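Local atomic coordinates of GDP-perosamine synthase (Caulobacter crescentus, PDB entry 3BN1), a protein that catalyses the pyridoxal phosphate-dependent transfer of an amino group from L-glutamate to GDP-4-keto-6-deoxy-D-mannose, yielding GDP-perosamine for lipopolysaccharide O-antigen. Residues A[32-43]-A[233-243]. Residues are numbered along the deposited sequence; the frame is centred on the assembly and turned at random.
Sequences WISSVGRFIVEF and RMTNIQAAIGL. With ACT (acetate ion), chain E.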
loop_
_atom_site.group_PDB
_atom_site.type_symbol
_atom_site.label_atom_id
_atom_site.label_comp_id
_atom_site.label_asym_id
_atom_site.label_seq_id
_atom_site.Cartn_x
_atom_site.Cartn_y
_atom_site.Cartn_z
ATOM N N TRP A 32 -17.927 0.948 8.061
ATOM C CA TRP A 32 -16.542 1.409 8.321
ATOM C C TRP A 32 -15.522 0.418 7.655
ATOM O O TRP A 32 -15.039 -0.505 8.302
ATOM C CB TRP A 32 -16.229 1.436 9.817
ATOM C CG TRP A 32 -16.964 2.503 10.393
ATOM C CD1 TRP A 32 -18.122 2.410 11.078
ATOM C CD2 TRP A 32 -16.716 3.882 10.178
ATOM N NE1 TRP A 32 -18.572 3.659 11.383
ATOM C CE2 TRP A 32 -17.726 4.583 10.834
ATOM C CE3 TRP A 32 -15.695 4.594 9.546
ATOM C CZ2 TRP A 32 -17.743 5.974 10.901
ATOM C CZ3 TRP A 32 -15.726 5.973 9.587
ATOM C CH2 TRP A 32 -16.741 6.650 10.264
ATOM N N ILE A 33 -15.305 0.497 6.346
ATOM C CA ILE A 33 -14.434 -0.489 5.649
ATOM C C ILE A 33 -13.135 0.145 5.058
ATOM O O ILE A 33 -12.269 -0.500 4.437
ATOM C CB ILE A 33 -15.276 -1.197 4.550
ATOM C CG1 ILE A 33 -15.600 -0.207 3.401
ATOM C CG2 ILE A 33 -16.537 -1.871 5.146
ATOM C CD1 ILE A 33 -15.907 -0.890 2.000
ATOM N N SER A 34 -12.987 1.438 5.300
ATOM C CA SER A 34 -11.825 2.199 4.815
ATOM C C SER A 34 -10.781 2.358 5.930
ATOM O O SER A 34 -10.826 1.667 6.954
ATOM C CB SER A 34 -12.286 3.546 4.218
ATOM O OG SER A 34 -11.277 4.195 3.456
ATOM N N SER A 35 -9.864 3.287 5.713
ATOM C CA SER A 35 -8.775 3.527 6.619
ATOM C C SER A 35 -9.072 4.411 7.795
ATOM O O SER A 35 -8.169 5.090 8.279
ATOM C CB SER A 35 -7.511 3.993 5.907
ATOM O OG SER A 35 -7.863 5.071 5.067
ATOM N N VAL A 36 -10.304 4.357 8.291
ATOM C CA VAL A 36 -10.642 5.051 9.526
ATOM C C VAL A 36 -11.578 4.090 10.226
ATOM O O VAL A 36 -12.308 3.342 9.554
ATOM C CB VAL A 36 -11.273 6.483 9.392
ATOM C CG1 VAL A 36 -10.535 7.341 8.397
ATOM C CG2 VAL A 36 -12.765 6.441 9.099
ATOM N N GLY A 37 -11.471 4.050 11.555
ATOM C CA GLY A 37 -12.350 3.233 12.400
ATOM C C GLY A 37 -11.771 2.611 13.700
ATOM O O GLY A 37 -10.563 2.596 13.927
ATOM N N ARG A 38 -12.658 2.063 14.529
ATOM C CA ARG A 38 -12.326 1.451 15.824
ATOM C C ARG A 38 -11.205 0.407 15.786
ATOM O O ARG A 38 -10.265 0.408 16.596
ATOM C CB ARG A 38 -13.578 0.821 16.505
ATOM C CG ARG A 38 -13.610 -0.760 16.543
ATOM C CD ARG A 38 -14.752 -1.532 17.319
ATOM N NE ARG A 38 -14.196 -2.752 17.941
ATOM C CZ ARG A 38 -14.874 -3.827 18.360
ATOM N NH1 ARG A 38 -16.193 -3.865 18.256
ATOM N NH2 ARG A 38 -14.249 -4.885 18.893
ATOM N N PHE A 39 -11.352 -0.554 14.896
ATOM C CA PHE A 39 -10.363 -1.630 14.866
ATOM C C PHE A 39 -8.932 -1.126 14.696
ATOM O O PHE A 39 -7.996 -1.637 15.334
ATOM C CB PHE A 39 -10.778 -2.635 13.806
ATOM C CG PHE A 39 -12.060 -3.356 14.148
ATOM C CD1 PHE A 39 -12.156 -4.160 15.292
ATOM C CD2 PHE A 39 -13.162 -3.278 13.327
ATOM C CE1 PHE A 39 -13.304 -4.873 15.578
ATOM C CE2 PHE A 39 -14.311 -3.981 13.618
ATOM C CZ PHE A 39 -14.387 -4.766 14.750
ATOM N N ILE A 40 -8.751 -0.136 13.821
ATOM C CA ILE A 40 -7.405 0.418 13.615
ATOM C C ILE A 40 -6.761 0.875 14.953
ATOM O O ILE A 40 -5.628 0.489 15.359
ATOM C CB ILE A 40 -7.392 1.516 12.488
ATOM C CG1 ILE A 40 -8.184 1.046 11.271
ATOM C CG2 ILE A 40 -5.963 1.828 12.094
ATOM C CD1 ILE A 40 -8.124 1.994 10.072
ATOM N N VAL A 41 -7.488 1.720 15.662
ATOM C CA VAL A 41 -6.960 2.219 16.909
ATOM C C VAL A 41 -6.820 1.052 17.937
ATOM O O VAL A 41 -5.855 1.000 18.716
ATOM C CB VAL A 41 -7.903 3.349 17.386
ATOM C CG1 VAL A 41 -9.222 2.753 17.862
ATOM C CG2 VAL A 41 -7.233 4.258 18.402
ATOM N N GLU A 42 -7.812 0.156 17.967
ATOM C CA GLU A 42 -7.752 -0.961 18.914
ATOM C C GLU A 42 -6.590 -1.886 18.631
ATOM O O GLU A 42 -5.848 -2.278 19.528
ATOM C CB GLU A 42 -9.034 -1.774 18.957
ATOM C CG GLU A 42 -10.190 -0.996 19.531
ATOM C CD GLU A 42 -11.420 -1.861 19.737
ATOM O OE1 GLU A 42 -11.637 -2.768 18.909
ATOM O OE2 GLU A 42 -12.158 -1.630 20.721
ATOM N N PHE A 43 -6.445 -2.220 17.366
ATOM C CA PHE A 43 -5.345 -3.074 16.958
ATOM C C PHE A 43 -4.004 -2.397 17.250
ATOM O O PHE A 43 -3.097 -3.004 17.859
ATOM C CB PHE A 43 -5.484 -3.345 15.445
ATOM C CG PHE A 43 -4.500 -4.363 14.924
ATOM C CD1 PHE A 43 -4.011 -5.383 15.766
ATOM C CD2 PHE A 43 -4.027 -4.283 13.601
ATOM C CE1 PHE A 43 -3.102 -6.342 15.271
ATOM C CE2 PHE A 43 -3.078 -5.239 13.114
ATOM C CZ PHE A 43 -2.621 -6.262 13.946
ATOM N N ARG A 233 -1.880 3.575 4.588
ATOM C CA ARG A 233 -2.775 3.296 5.706
ATOM C C ARG A 233 -3.369 1.915 5.645
ATOM O O ARG A 233 -3.717 1.442 4.576
ATOM C CB ARG A 233 -3.972 4.248 5.662
ATOM C CG ARG A 233 -3.544 5.687 5.597
ATOM C CD ARG A 233 -4.770 6.586 5.346
ATOM N NE ARG A 233 -5.257 6.527 3.952
ATOM C CZ ARG A 233 -5.410 7.580 3.136
ATOM N NH1 ARG A 233 -5.163 8.818 3.573
ATOM N NH2 ARG A 233 -5.903 7.421 1.887
ATOM N N MET A 234 -3.640 1.344 6.815
ATOM C CA MET A 234 -4.309 0.044 6.917
ATOM C C MET A 234 -5.842 0.271 6.894
ATOM O O MET A 234 -6.317 1.278 7.450
ATOM C CB MET A 234 -3.983 -0.612 8.284
ATOM C CG MET A 234 -4.529 -2.031 8.342
ATOM S SD MET A 234 -4.121 -2.860 9.857
ATOM C CE MET A 234 -2.376 -3.422 9.558
ATOM N N THR A 235 -6.614 -0.636 6.284
ATOM C CA THR A 235 -8.058 -0.523 6.376
ATOM C C THR A 235 -8.588 -1.023 7.750
ATOM O O THR A 235 -7.922 -1.801 8.476
ATOM C CB THR A 235 -8.800 -1.353 5.322
ATOM O OG1 THR A 235 -8.512 -2.785 5.450
ATOM C CG2 THR A 235 -8.517 -0.780 3.958
ATOM N N ASN A 236 -9.800 -0.584 8.092
ATOM C CA ASN A 236 -10.450 -1.001 9.330
ATOM C C ASN A 236 -10.730 -2.493 9.217
ATOM O O ASN A 236 -10.749 -3.188 10.234
ATOM C CB ASN A 236 -11.778 -0.237 9.519
ATOM C CG ASN A 236 -12.295 -0.240 10.983
ATOM O OD1 ASN A 236 -11.534 -0.116 11.948
ATOM N ND2 ASN A 236 -13.623 -0.311 11.129
ATOM N N ILE A 237 -10.985 -2.990 8.007
ATOM C CA ILE A 237 -11.223 -4.429 7.800
ATOM C C ILE A 237 -9.946 -5.236 8.109
ATOM O O ILE A 237 -10.004 -6.206 8.863
ATOM C CB ILE A 237 -11.704 -4.755 6.309
ATOM C CG1 ILE A 237 -13.221 -4.425 6.170
ATOM C CG2 ILE A 237 -11.431 -6.251 6.021
ATOM C CD1 ILE A 237 -13.908 -4.712 4.811
ATOM N N GLN A 238 -8.793 -4.790 7.594
ATOM C CA GLN A 238 -7.533 -5.471 7.888
ATOM C C GLN A 238 -7.253 -5.386 9.395
ATOM O O GLN A 238 -6.762 -6.330 9.989
ATOM C CB GLN A 238 -6.343 -4.812 7.147
ATOM C CG GLN A 238 -6.369 -4.941 5.606
ATOM C CD GLN A 238 -5.652 -3.785 4.899
ATOM O OE1 GLN A 238 -6.304 -2.904 4.374
ATOM N NE2 GLN A 238 -4.332 -3.786 4.917
ATOM N N ALA A 239 -7.536 -4.246 10.021
ATOM C CA ALA A 239 -7.243 -4.124 11.469
ATOM C C ALA A 239 -8.170 -5.044 12.273
ATOM O O ALA A 239 -7.817 -5.554 13.355
ATOM C CB ALA A 239 -7.388 -2.665 11.985
ATOM N N ALA A 240 -9.385 -5.213 11.764
ATOM C CA ALA A 240 -10.337 -6.072 12.462
ATOM C C ALA A 240 -9.775 -7.500 12.482
ATOM O O ALA A 240 -9.657 -8.121 13.543
ATOM C CB ALA A 240 -11.748 -5.969 11.853
ATOM N N ILE A 241 -9.325 -7.988 11.331
ATOM C CA ILE A 241 -8.737 -9.318 11.272
ATOM C C ILE A 241 -7.503 -9.355 12.166
ATOM O O ILE A 241 -7.244 -10.307 12.966
ATOM C CB ILE A 241 -8.345 -9.741 9.829
ATOM C CG1 ILE A 241 -9.596 -9.763 8.909
ATOM C CG2 ILE A 241 -7.626 -11.153 9.944
ATOM C CD1 ILE A 241 -9.383 -10.023 7.384
ATOM N N GLY A 242 -6.707 -8.307 12.039
ATOM C CA GLY A 242 -5.531 -8.275 12.879
ATOM C C GLY A 242 -5.788 -8.358 14.406
ATOM O O GLY A 242 -4.998 -8.871 15.216
ATOM N N LEU A 243 -6.846 -7.718 14.824
ATOM C CA LEU A 243 -7.107 -7.648 16.231
ATOM C C LEU A 243 -7.556 -9.014 16.687
ATOM O O LEU A 243 -7.129 -9.540 17.734
ATOM C CB LEU A 243 -8.230 -6.615 16.385
ATOM C CG LEU A 243 -8.553 -6.438 17.873
ATOM C CD1 LEU A 243 -7.322 -6.172 18.758
ATOM C CD2 LEU A 243 -9.711 -5.447 18.173
HETATM C C ACT E . -6.717 10.127 0.347
HETATM O O ACT E . -6.026 9.175 -0.123
HETATM O OXT ACT E . -6.503 10.591 1.604
HETATM C CH3 ACT E . -7.761 10.793 -0.506
#
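N236, in the first turn of helix 236-243, is gripped by the loop that leads into helix 38-43. Its backbone N donates to S34 O at 2.7 Å, while ND2 reaches W32 O at 3.2 Å in a nearly straight bond (166°), with that oxygen lying in the amide plane. The other end of the amide, OD1, meets the start of the facing helix, 3.0 Å from F39 N and weakly bonded to I40 N. With CG anti to the backbone N (chi1 -160°), the amide is carried across to both partners, and the straight bond at ND2, helped by the weak one at OD1, favours this rotation. Beyond it the helices, 44° apart in direction, pack the rings of F39 and F43 against small residues of helix 236-243. A240 CB sits over one face of the F39 ring, 3.5 Å from its centroid, and L243 CD2 lies at that ring's edge. G242 CA covers a face of F43, whose edge takes M234 SD in a Met-aromatic contact 5.2 Å from the centroid. In the next shell, T235 and Q238 close a capping box, and E194 of the second subunit holds both S35 OG and R233 NE. A buried asparagine thus ties together two helix starts beside the subunit interface of this DegT/DnrJ/EryC1-family dimer.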